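Side-chain contact in GENE 22 product (PDB 2XC8), which is of unknown function but has a fold resembling a domain of the receptor-binding protein of lactococcal phage p2: residues G29-G34 against L60-N65. Numbering follows the deposited sequence.
Sequences GELHKG and LYLHMN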
loop_
_atom_site.group_PDB
_atom_site.type_symbol
_atom_site.label_atom_id
_atom_site.label_comp_id
_atom_site.label_asym_id
_atom_site.label_seq_id
_atom_site.Cartn_x
_atom_site.Cartn_y
_atom_site.Cartn_z
ATOM N N GLY B 29 9.816 11.280 -1.203
ATOM C CA GLY B 29 10.268 10.378 -2.252
ATOM C C GLY B 29 10.793 11.074 -3.487
ATOM O O GLY B 29 11.238 12.223 -3.428
ATOM N N GLU B 30 10.738 10.361 -4.607
ATOM C CA GLU B 30 11.280 10.851 -5.867
ATOM C C GLU B 30 10.318 10.614 -7.020
ATOM O O GLU B 30 9.785 9.513 -7.185
ATOM C CB GLU B 30 12.615 10.171 -6.175
ATOM C CG GLU B 30 13.757 10.557 -5.247
ATOM C CD GLU B 30 15.022 9.765 -5.519
ATOM O OE1 GLU B 30 16.095 10.389 -5.644
ATOM O OE2 GLU B 30 14.947 8.520 -5.609
ATOM N N LEU B 31 10.101 11.659 -7.811
ATOM C CA LEU B 31 9.345 11.547 -9.047
ATOM C C LEU B 31 10.320 11.286 -10.189
ATOM O O LEU B 31 11.254 12.061 -10.406
ATOM C CB LEU B 31 8.537 12.822 -9.305
ATOM C CG LEU B 31 7.619 12.878 -10.532
ATOM C CD1 LEU B 31 6.462 11.894 -10.413
ATOM C CD2 LEU B 31 7.095 14.291 -10.733
ATOM N N HIS B 32 10.099 10.190 -10.909
ATOM C CA HIS B 32 10.958 9.808 -12.025
ATOM C C HIS B 32 10.295 9.915 -13.392
ATOM O O HIS B 32 9.138 9.531 -13.566
ATOM C CB HIS B 32 11.392 8.350 -11.902
ATOM C CG HIS B 32 12.297 8.069 -10.745
ATOM N ND1 HIS B 32 13.629 7.750 -10.903
ATOM C CD2 HIS B 32 12.057 8.030 -9.412
ATOM C CE1 HIS B 32 14.173 7.540 -9.718
ATOM N NE2 HIS B 32 13.241 7.703 -8.797
ATOM N N LYS B 33 11.050 10.438 -14.354
ATOM C CA LYS B 33 10.581 10.548 -15.728
ATOM C C LYS B 33 11.400 9.493 -16.473
ATOM O O LYS B 33 12.434 9.800 -17.078
ATOM C CB LYS B 33 10.810 11.947 -16.315
ATOM C CG LYS B 33 10.352 12.124 -17.761
ATOM C CD LYS B 33 10.825 13.456 -18.325
ATOM C CE LYS B 33 10.403 13.630 -19.775
ATOM N NZ LYS B 33 10.933 14.893 -20.361
ATOM N N GLY B 34 10.937 8.246 -16.405
ATOM C CA GLY B 34 11.670 7.105 -16.955
ATOM C C GLY B 34 13.024 6.959 -16.289
ATOM O O GLY B 34 13.114 6.875 -15.062
ATOM N N LEU B 60 -5.974 14.436 -4.182
ATOM C CA LEU B 60 -4.581 14.851 -4.052
ATOM C C LEU B 60 -3.910 14.952 -5.420
ATOM O O LEU B 60 -3.953 14.009 -6.213
ATOM C CB LEU B 60 -3.821 13.881 -3.139
ATOM C CG LEU B 60 -2.369 14.188 -2.758
ATOM C CD1 LEU B 60 -2.262 15.424 -1.869
ATOM C CD2 LEU B 60 -1.743 12.986 -2.069
ATOM N N TYR B 61 -3.298 16.103 -5.686
ATOM C CA TYR B 61 -2.648 16.365 -6.969
ATOM C C TYR B 61 -1.138 16.529 -6.822
ATOM O O TYR B 61 -0.665 17.206 -5.908
ATOM C CB TYR B 61 -3.227 17.623 -7.629
ATOM C CG TYR B 61 -4.738 17.663 -7.722
ATOM C CD1 TYR B 61 -5.434 16.764 -8.532
ATOM C CD2 TYR B 61 -5.470 18.615 -7.015
ATOM C CE1 TYR B 61 -6.823 16.804 -8.621
ATOM C CE2 TYR B 61 -6.859 18.665 -7.100
ATOM C CZ TYR B 61 -7.527 17.757 -7.904
ATOM O OH TYR B 61 -8.900 17.801 -7.991
ATOM N N LEU B 62 -0.393 15.900 -7.727
ATOM C CA LEU B 62 1.043 16.121 -7.838
ATOM C C LEU B 62 1.319 16.842 -9.151
ATOM O O LEU B 62 1.114 16.286 -10.231
ATOM C CB LEU B 62 1.818 14.799 -7.761
ATOM C CG LEU B 62 3.345 14.869 -7.646
ATOM C CD1 LEU B 62 3.779 15.379 -6.276
ATOM C CD2 LEU B 62 3.972 13.513 -7.930
ATOM N N HIS B 63 1.768 18.089 -9.045
ATOM C CA HIS B 63 1.995 18.937 -10.212
ATOM C C HIS B 63 3.383 19.567 -10.190
ATOM O O HIS B 63 4.011 19.676 -9.135
ATOM C CB HIS B 63 0.917 20.021 -10.301
ATOM C CG HIS B 63 0.677 20.737 -9.010
ATOM N ND1 HIS B 63 1.426 21.823 -8.611
ATOM C CD2 HIS B 63 -0.218 20.513 -8.020
ATOM C CE1 HIS B 63 0.998 22.241 -7.433
ATOM N NE2 HIS B 63 0.001 21.462 -7.052
HETATM N N MSE B 64 3.850 19.984 -11.365
HETATM C CA MSE B 64 5.190 20.538 -11.517
HETATM C C MSE B 64 5.227 21.860 -12.278
HETATM O O MSE B 64 4.516 22.035 -13.270
HETATM C CB MSE B 64 6.089 19.537 -12.249
HETATM C CG MSE B 64 7.551 19.957 -12.366
HETATM SE SE MSE B 64 8.523 18.949 -13.721
HETATM C CE MSE B 64 8.361 17.174 -12.941
ATOM N N ASN B 65 6.054 22.787 -11.800
ATOM C CA ASN B 65 6.235 24.043 -12.513
ATOM C C ASN B 65 7.314 23.665 -13.520
ATOM O O ASN B 65 8.442 23.361 -13.134
ATOM C CB ASN B 65 6.718 25.155 -11.573
ATOM C CG ASN B 65 7.020 26.462 -12.300
ATOM O OD1 ASN B 65 7.803 26.501 -13.252
ATOM N ND2 ASN B 65 6.410 27.546 -11.834
#
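N65 OD1, one residue past the touching M64, accepts hydrogen bonds from the backbone N of both Q67 and T68, and the bond to Q67 N closes an Asx turn in the chain after M64. Two beta sheets face each other here, as in a beta sandwich. Strand 23-33 belongs to one sheet and strand 56-64 to the other. No hydrogen bond joins the two segments, and the CA atoms of L31 and L62 are 9.6 Å apart. This contact is therefore purely apolar, between layers and not within a sheet.

L31 is the shared residue, and its two methyls go to different partners. L31 CD1 meets L62 CD2 at 3.9 Å. These two leucines point at each other and touch tip to tip. In both, CG is anti to the backbone N (chi1 -177° in L31, -171° in L62), which carries each leucine toward the facing sheet. M64, a selenomethionine, comes in at a slant. Its chain is extended as far as SE and then bends at chi3 (-63°). The bend turns the terminal methyl toward L31.

All three side chains are buried. V41, I95, M96 and W11 also pack on L31, F39 and W11 on M64, and V71 and W73 on L62. H63 points away from segment 29-34, and H63 ND1 hydrogen-bonds to E92 OE1 and H63 NE2 to S74 OG. The second methyl of L31, CD2, lies 3.8 Å from M64 CE.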